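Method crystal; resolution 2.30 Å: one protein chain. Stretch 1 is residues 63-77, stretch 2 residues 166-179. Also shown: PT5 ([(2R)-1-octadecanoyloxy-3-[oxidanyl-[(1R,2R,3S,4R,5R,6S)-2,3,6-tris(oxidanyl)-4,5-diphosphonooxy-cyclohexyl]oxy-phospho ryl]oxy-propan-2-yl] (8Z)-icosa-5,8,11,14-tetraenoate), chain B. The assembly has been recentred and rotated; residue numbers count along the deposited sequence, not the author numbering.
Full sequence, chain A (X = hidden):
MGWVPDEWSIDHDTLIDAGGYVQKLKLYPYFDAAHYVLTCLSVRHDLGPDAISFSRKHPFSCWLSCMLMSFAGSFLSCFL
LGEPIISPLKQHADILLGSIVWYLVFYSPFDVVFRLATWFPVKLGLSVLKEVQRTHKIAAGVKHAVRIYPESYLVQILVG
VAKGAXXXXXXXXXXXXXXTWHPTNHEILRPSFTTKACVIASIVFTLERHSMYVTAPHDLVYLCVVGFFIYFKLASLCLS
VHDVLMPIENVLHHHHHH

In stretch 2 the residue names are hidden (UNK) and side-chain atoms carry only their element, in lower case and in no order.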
# COMPACT_ATOMS: atom_id res chain seq x y z
N TRP A 63 -10.43 8.42 -15.78
CA TRP A 63 -9.95 7.27 -16.54
C TRP A 63 -9.15 6.33 -15.63
O TRP A 63 -9.33 5.12 -15.67
CB TRP A 63 -9.05 7.72 -17.69
CG TRP A 63 -8.33 6.60 -18.36
CD1 TRP A 63 -8.84 5.74 -19.29
CD2 TRP A 63 -6.99 6.17 -18.11
NE1 TRP A 63 -7.90 4.80 -19.63
CE2 TRP A 63 -6.75 5.04 -18.92
CE3 TRP A 63 -5.96 6.63 -17.27
CZ2 TRP A 63 -5.53 4.35 -18.93
CZ3 TRP A 63 -4.73 5.95 -17.27
CH2 TRP A 63 -4.53 4.82 -18.10
N LEU A 64 -8.27 6.91 -14.81
CA LEU A 64 -7.43 6.14 -13.91
C LEU A 64 -8.26 5.36 -12.89
O LEU A 64 -8.01 4.19 -12.64
CB LEU A 64 -6.46 7.06 -13.17
CG LEU A 64 -5.55 6.33 -12.19
CD1 LEU A 64 -4.70 5.33 -12.95
CD2 LEU A 64 -4.68 7.31 -11.44
N SER A 65 -9.25 6.02 -12.30
CA SER A 65 -10.10 5.36 -11.33
C SER A 65 -10.74 4.12 -11.94
O SER A 65 -10.86 3.09 -11.28
CB SER A 65 -11.20 6.32 -10.86
OG SER A 65 -10.63 7.46 -10.24
N CYS A 66 -11.14 4.20 -13.20
CA CYS A 66 -11.77 3.06 -13.84
C CYS A 66 -10.79 1.96 -14.24
O CYS A 66 -11.11 0.78 -14.15
CB CYS A 66 -12.58 3.52 -15.06
SG CYS A 66 -14.11 4.37 -14.60
N MET A 67 -9.60 2.34 -14.68
CA MET A 67 -8.63 1.33 -15.06
C MET A 67 -8.19 0.55 -13.81
O MET A 67 -8.06 -0.68 -13.85
CB MET A 67 -7.41 1.97 -15.73
CG MET A 67 -7.70 2.60 -17.08
SD MET A 67 -8.39 1.45 -18.32
CE MET A 67 -10.18 1.72 -18.10
N LEU A 68 -7.99 1.26 -12.70
CA LEU A 68 -7.56 0.59 -11.47
C LEU A 68 -8.57 -0.44 -11.02
O LEU A 68 -8.21 -1.53 -10.58
CB LEU A 68 -7.31 1.59 -10.35
CG LEU A 68 -6.10 2.51 -10.52
CD1 LEU A 68 -5.71 3.09 -9.18
CD2 LEU A 68 -4.93 1.74 -11.11
N MET A 69 -9.85 -0.09 -11.12
CA MET A 69 -10.91 -0.98 -10.71
C MET A 69 -11.11 -2.10 -11.74
O MET A 69 -11.39 -3.23 -11.39
CB MET A 69 -12.21 -0.21 -10.53
CG MET A 69 -12.25 0.66 -9.29
SD MET A 69 -12.13 -0.33 -7.78
CE MET A 69 -13.74 -1.08 -7.78
N SER A 70 -10.96 -1.76 -13.01
CA SER A 70 -11.16 -2.73 -14.07
C SER A 70 -10.15 -3.85 -14.02
O SER A 70 -10.45 -4.97 -14.43
CB SER A 70 -11.09 -2.05 -15.44
OG SER A 70 -12.28 -1.30 -15.67
N PHE A 71 -8.96 -3.56 -13.50
CA PHE A 71 -7.91 -4.57 -13.43
C PHE A 71 -7.42 -4.80 -12.00
O PHE A 71 -6.30 -5.27 -11.78
CB PHE A 71 -6.75 -4.14 -14.32
CG PHE A 71 -7.11 -4.06 -15.77
CD1 PHE A 71 -7.26 -5.21 -16.53
CD2 PHE A 71 -7.36 -2.83 -16.37
CE1 PHE A 71 -7.67 -5.15 -17.87
CE2 PHE A 71 -7.77 -2.75 -17.70
CZ PHE A 71 -7.92 -3.91 -18.45
N ALA A 72 -8.28 -4.48 -11.05
CA ALA A 72 -7.96 -4.62 -9.63
C ALA A 72 -7.35 -5.96 -9.25
O ALA A 72 -6.31 -6.02 -8.60
CB ALA A 72 -9.21 -4.36 -8.80
N GLY A 73 -8.01 -7.04 -9.68
CA GLY A 73 -7.53 -8.38 -9.37
C GLY A 73 -6.11 -8.63 -9.82
O GLY A 73 -5.34 -9.28 -9.11
N SER A 74 -5.75 -8.11 -10.99
CA SER A 74 -4.40 -8.29 -11.52
C SER A 74 -3.38 -7.43 -10.76
O SER A 74 -2.24 -7.86 -10.58
CB SER A 74 -4.35 -7.94 -13.01
OG SER A 74 -5.24 -8.76 -13.74
N PHE A 75 -3.79 -6.24 -10.34
CA PHE A 75 -2.87 -5.39 -9.59
C PHE A 75 -2.60 -6.00 -8.23
O PHE A 75 -1.45 -6.06 -7.79
CB PHE A 75 -3.44 -3.98 -9.41
CG PHE A 75 -3.43 -3.16 -10.66
CD1 PHE A 75 -2.24 -2.91 -11.34
CD2 PHE A 75 -4.60 -2.62 -11.16
CE1 PHE A 75 -2.22 -2.13 -12.49
CE2 PHE A 75 -4.60 -1.85 -12.31
CZ PHE A 75 -3.41 -1.60 -12.98
N LEU A 76 -3.64 -6.48 -7.55
CA LEU A 76 -3.45 -7.08 -6.24
C LEU A 76 -2.58 -8.33 -6.37
O LEU A 76 -1.68 -8.57 -5.56
CB LEU A 76 -4.80 -7.44 -5.63
CG LEU A 76 -4.74 -7.94 -4.18
CD1 LEU A 76 -3.86 -7.00 -3.35
CD2 LEU A 76 -6.15 -8.01 -3.60
N SER A 77 -2.86 -9.12 -7.40
CA SER A 77 -2.10 -10.34 -7.64
C SER A 77 -0.62 -10.01 -7.78
O SER A 77 0.21 -10.63 -7.11
CB SER A 77 -2.61 -11.04 -8.91
OG SER A 77 -1.84 -12.20 -9.19
N UNK A 166 -10.26 -8.85 -5.61
CA UNK A 166 -9.39 -7.73 -5.27
C UNK A 166 -9.94 -6.33 -5.47
O UNK A 166 -9.34 -5.35 -5.01
N UNK A 167 -11.08 -6.20 -6.13
CA UNK A 167 -11.62 -4.86 -6.37
C UNK A 167 -11.92 -4.11 -5.06
O UNK A 167 -11.91 -2.88 -5.03
c UNK A 167 -12.88 -4.94 -7.26
o UNK A 167 -13.98 -5.50 -6.56
N UNK A 168 -12.17 -4.86 -3.99
CA UNK A 168 -12.47 -4.25 -2.71
C UNK A 168 -11.31 -3.45 -2.15
O UNK A 168 -11.49 -2.40 -1.52
N UNK A 169 -10.10 -3.94 -2.39
CA UNK A 169 -8.91 -3.26 -1.91
C UNK A 169 -8.71 -1.99 -2.71
O UNK A 169 -8.52 -0.91 -2.14
c UNK A 169 -6.41 -3.33 -1.84
c UNK A 169 -7.66 -4.15 -2.06
c UNK A 169 -7.72 -5.27 -1.04
N UNK A 170 -8.76 -2.11 -4.03
CA UNK A 170 -8.55 -0.96 -4.90
C UNK A 170 -9.59 0.12 -4.70
O UNK A 170 -9.28 1.32 -4.81
c UNK A 170 -8.49 -1.40 -6.38
c UNK A 170 -8.30 -0.20 -7.28
c UNK A 170 -7.33 -2.39 -6.58
N UNK A 171 -10.82 -0.27 -4.38
CA UNK A 171 -11.87 0.71 -4.15
C UNK A 171 -11.45 1.61 -2.98
O UNK A 171 -11.49 2.83 -3.08
n UNK A 171 -18.17 0.21 -3.92
c UNK A 171 -15.68 0.14 -3.67
c UNK A 171 -14.39 0.93 -3.78
c UNK A 171 -13.19 0.00 -3.82
c UNK A 171 -16.91 1.02 -3.87
N UNK A 172 -11.04 1.00 -1.88
CA UNK A 172 -10.59 1.74 -0.70
C UNK A 172 -9.48 2.71 -1.09
O UNK A 172 -9.48 3.87 -0.68
c UNK A 172 -10.82 -1.09 1.93
c UNK A 172 -11.23 -0.06 0.92
c UNK A 172 -9.37 1.57 1.51
c UNK A 172 -10.07 0.78 0.39
N UNK A 173 -8.52 2.22 -1.88
CA UNK A 173 -7.43 3.06 -2.33
C UNK A 173 -7.96 4.29 -3.06
O UNK A 173 -7.50 5.40 -2.82
c UNK A 173 -5.48 3.28 -3.89
c UNK A 173 -5.71 1.24 -2.51
c UNK A 173 -6.47 2.30 -3.28
N UNK A 174 -8.93 4.08 -3.95
CA UNK A 174 -9.51 5.19 -4.71
C UNK A 174 -10.31 6.18 -3.88
O UNK A 174 -10.32 7.38 -4.17
c UNK A 174 -9.60 4.37 -7.09
c UNK A 174 -10.38 4.65 -5.84
o UNK A 174 -11.66 4.14 -8.24
c UNK A 174 -10.46 3.81 -8.20
o UNK A 174 -9.92 3.05 -9.03
N UNK A 175 -10.99 5.69 -2.85
CA UNK A 175 -11.79 6.57 -2.01
C UNK A 175 -10.88 7.40 -1.12
O UNK A 175 -11.26 8.48 -0.66
c UNK A 175 -12.76 5.74 -1.18
c UNK A 175 -14.56 3.96 -1.21
o UNK A 175 -14.12 3.25 -0.30
n UNK A 175 -15.84 3.99 -1.53
c UNK A 175 -13.63 4.83 -2.03
N UNK A 176 -9.68 6.90 -0.87
CA UNK A 176 -8.72 7.62 -0.06
C UNK A 176 -8.11 8.72 -0.94
O UNK A 176 -7.99 9.88 -0.52
c UNK A 176 -8.28 6.50 2.84
c UNK A 176 -7.99 5.71 1.57
c UNK A 176 -6.84 4.72 1.78
c UNK A 176 -7.62 6.68 0.44
N UNK A 177 -7.75 8.36 -2.16
CA UNK A 177 -7.16 9.31 -3.10
C UNK A 177 -8.17 10.37 -3.52
O UNK A 177 -7.79 11.50 -3.84
c UNK A 177 -6.63 8.57 -4.31
N UNK A 178 -9.45 10.02 -3.53
CA UNK A 178 -10.49 10.98 -3.90
C UNK A 178 -10.98 11.75 -2.69
O UNK A 178 -11.84 12.62 -2.81
n UNK A 178 -12.69 7.14 -7.38
c UNK A 178 -12.85 9.87 -6.73
c UNK A 178 -11.50 9.99 -6.06
n UNK A 178 -14.33 6.64 -5.85
n UNK A 178 -13.66 8.82 -6.13
c UNK A 178 -11.68 10.28 -4.57
c UNK A 178 -13.56 7.53 -6.46
N UNK A 179 -10.45 11.41 -1.52
CA UNK A 179 -10.84 12.09 -0.30
C UNK A 179 -12.25 11.83 0.20
O UNK A 179 -12.81 12.66 0.92
O12 PT5 B . -15.92 -7.91 1.19
P1 PT5 B . -14.74 -7.15 0.61
O13 PT5 B . -13.36 -8.12 0.20
O11 PT5 B . -14.12 -5.99 1.59
O6 PT5 B . -17.33 -5.17 -1.54
O1 PT5 B . -15.05 -6.40 -0.75
C1 PT5 B . -15.84 -7.01 -1.78
C6 PT5 B . -16.50 -5.86 -2.47
C2 PT5 B . -14.99 -7.84 -2.82
O2 PT5 B . -13.94 -7.02 -3.36
C3 PT5 B . -15.88 -8.30 -4.01
O3 PT5 B . -15.05 -8.94 -4.96
C4 PT5 B . -16.59 -7.15 -4.68
O4 PT5 B . -17.54 -7.64 -5.58
P4 PT5 B . -17.37 -7.39 -7.18
O41 PT5 B . -17.21 -5.83 -7.57
O42 PT5 B . -18.65 -7.98 -7.98
O43 PT5 B . -16.12 -8.10 -7.64
C5 PT5 B . -17.35 -6.26 -3.68
O5 PT5 B . -17.75 -5.08 -4.37
P5 PT5 B . -19.35 -4.94 -4.68
O52 PT5 B . -20.16 -6.29 -4.45
O51 PT5 B . -19.95 -3.67 -3.75
O53 PT5 B . -19.28 -4.42 -6.26
C7 PT5 B . -12.08 -7.50 -0.13
C8 PT5 B . -10.99 -8.32 0.59
C9 PT5 B . -10.60 -7.78 2.00
O16 PT5 B . -9.79 -8.35 -0.27
C10 PT5 B . -9.56 -9.52 -0.93
O17 PT5 B . -10.13 -9.85 -1.96
O18 PT5 B . -9.11 -7.65 2.08
C11 PT5 B . -8.40 -7.65 3.32
O19 PT5 B . -8.79 -8.17 4.40
C12 PT5 B . -8.49 -10.41 -0.28
C13 PT5 B . -7.29 -10.86 -1.15
C14 PT5 B . -6.35 -11.79 -0.34
C15 PT5 B . -5.07 -11.08 0.13
C16 PT5 B . -4.02 -12.06 0.75
C17 PT5 B . -3.27 -11.46 1.98
C18 PT5 B . -1.77 -11.75 1.97
C19 PT5 B . -0.89 -11.03 2.50
C20 PT5 B . -0.30 -9.62 2.37
C21 PT5 B . -0.84 -8.56 3.36
C22 PT5 B . -0.44 -7.12 2.97
C23 PT5 B . -0.02 -6.27 4.19
C24 PT5 B . 1.32 -5.54 3.98
C31 PT5 B . -7.05 -6.94 3.21
C32 PT5 B . -5.93 -7.86 2.64
C33 PT5 B . -4.58 -7.11 2.40
C34 PT5 B . -4.39 -6.57 0.97
C35 PT5 B . -3.09 -5.68 0.62
C36 PT5 B . -3.11 -4.30 0.57
C37 PT5 B . -1.87 -3.51 1.04
C38 PT5 B . -1.67 -2.46 0.07
C39 PT5 B . -1.91 -1.02 0.22
C40 PT5 B . -3.30 -0.49 0.27
C25 PT5 B . 1.13 -4.04 3.63
C26 PT5 B . 2.44 -3.37 3.19
C41 PT5 B . -3.82 0.01 1.62
C42 PT5 B . -5.31 0.38 1.59
C43 PT5 B . -6.23 -0.79 1.98

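Position 166 has no side-chain atoms. Its CA lies 3.7 Å from Leu76 CD2, and an ideal CB would fall 3.2 Å from that same CD2 and 3.4 Å from Gly73 CA, too tight for a side chain. It is Gly166.

Position 167 carries one carbon and then one oxygen. Its CA packs 3.5 Å from Ala72 CB. The oxygen turns to the lipid PT5. This is Ser167, with chi1 in p; its OG makes a weak hydrogen bond to PT5 O41 at 3.4 Å.

Position 168 is bare again and does not touch stretch 1. An ideal CB would clash with PT5 O1 at 2.6 Å. It is Gly168, and its N gives a weak hydrogen bond to PT5 O2 at 2.9 Å.

Position 169 has three carbons, one carrying the other two. One of the outer carbons comes within 4.1 Å of Leu76 CD2. A fork at the first carbon with no further atoms means Val169.

Position 170 has the same three-carbon fork and points toward stretch 1. It is Val170. Its CG2 is 3.5 Å from Ala72 CB, while its CG1 is 3.7 Å from Leu68 CB and 3.9 Å from Met69 SD.

Position 171 has four carbons in a row ending in nitrogen. The chain is extended, all t, and its end leads away from stretch 1. It is Lys171; its CB is 4.1 Å from Met69 SD.

Position 172 has four carbons, forked at the first, with one arm two carbons long. It is out of reach of stretch 1. It is Ile172, whose CG2 lies 4.0 Å from PT5 C43.

Position 173 repeats the three-carbon fork. Its CB points toward stretch 1, but its nearest outer carbon stays 5.3 Å from Leu68 CD1. It is Val173.

Position 174 has three carbons, the third carrying two oxygens, and enters a hole formed by Leu64, Ser65, Leu68 and Met69. It is Glu174. Its OE2 is 2.4 Å from Ser65 O; an acid proton probably lies between two oxygens this close.

Position 175 has three carbons, the third carrying one oxygen and one nitrogen. It does not reach stretch 1. As modelled, it is Gln175.

Position 176 has four carbons, forked at the second, and is also out of reach. It is Leu176.

Position 177 has a single carbon and no contact. It is Ala177.

Position 178 has three carbons, a nitrogen, then a carbon carrying two nitrogens. It is Arg178. NH1 forms a salt bridge with Glu174 OE1 at 3.3 Å and lies 3.5 Å from Ser65 OG.

Position 179 has no side chain. Its positive phi, in a Schellman motif, favours glycine: Gly179.

Helix 63-70 runs nearly antiparallel to helix 167-177, at 159°. Helix 72-77 then crosses it at 92°. Met69 fills a hole among Ser167, Val170, Lys171 and Glu174. Ala72 and the bare Gly166 permit close approach, and the apolar packing around Val170 joins this end to the buried acid.

Stretch 2, residues 166-179: GSGVVKIVEQLARG
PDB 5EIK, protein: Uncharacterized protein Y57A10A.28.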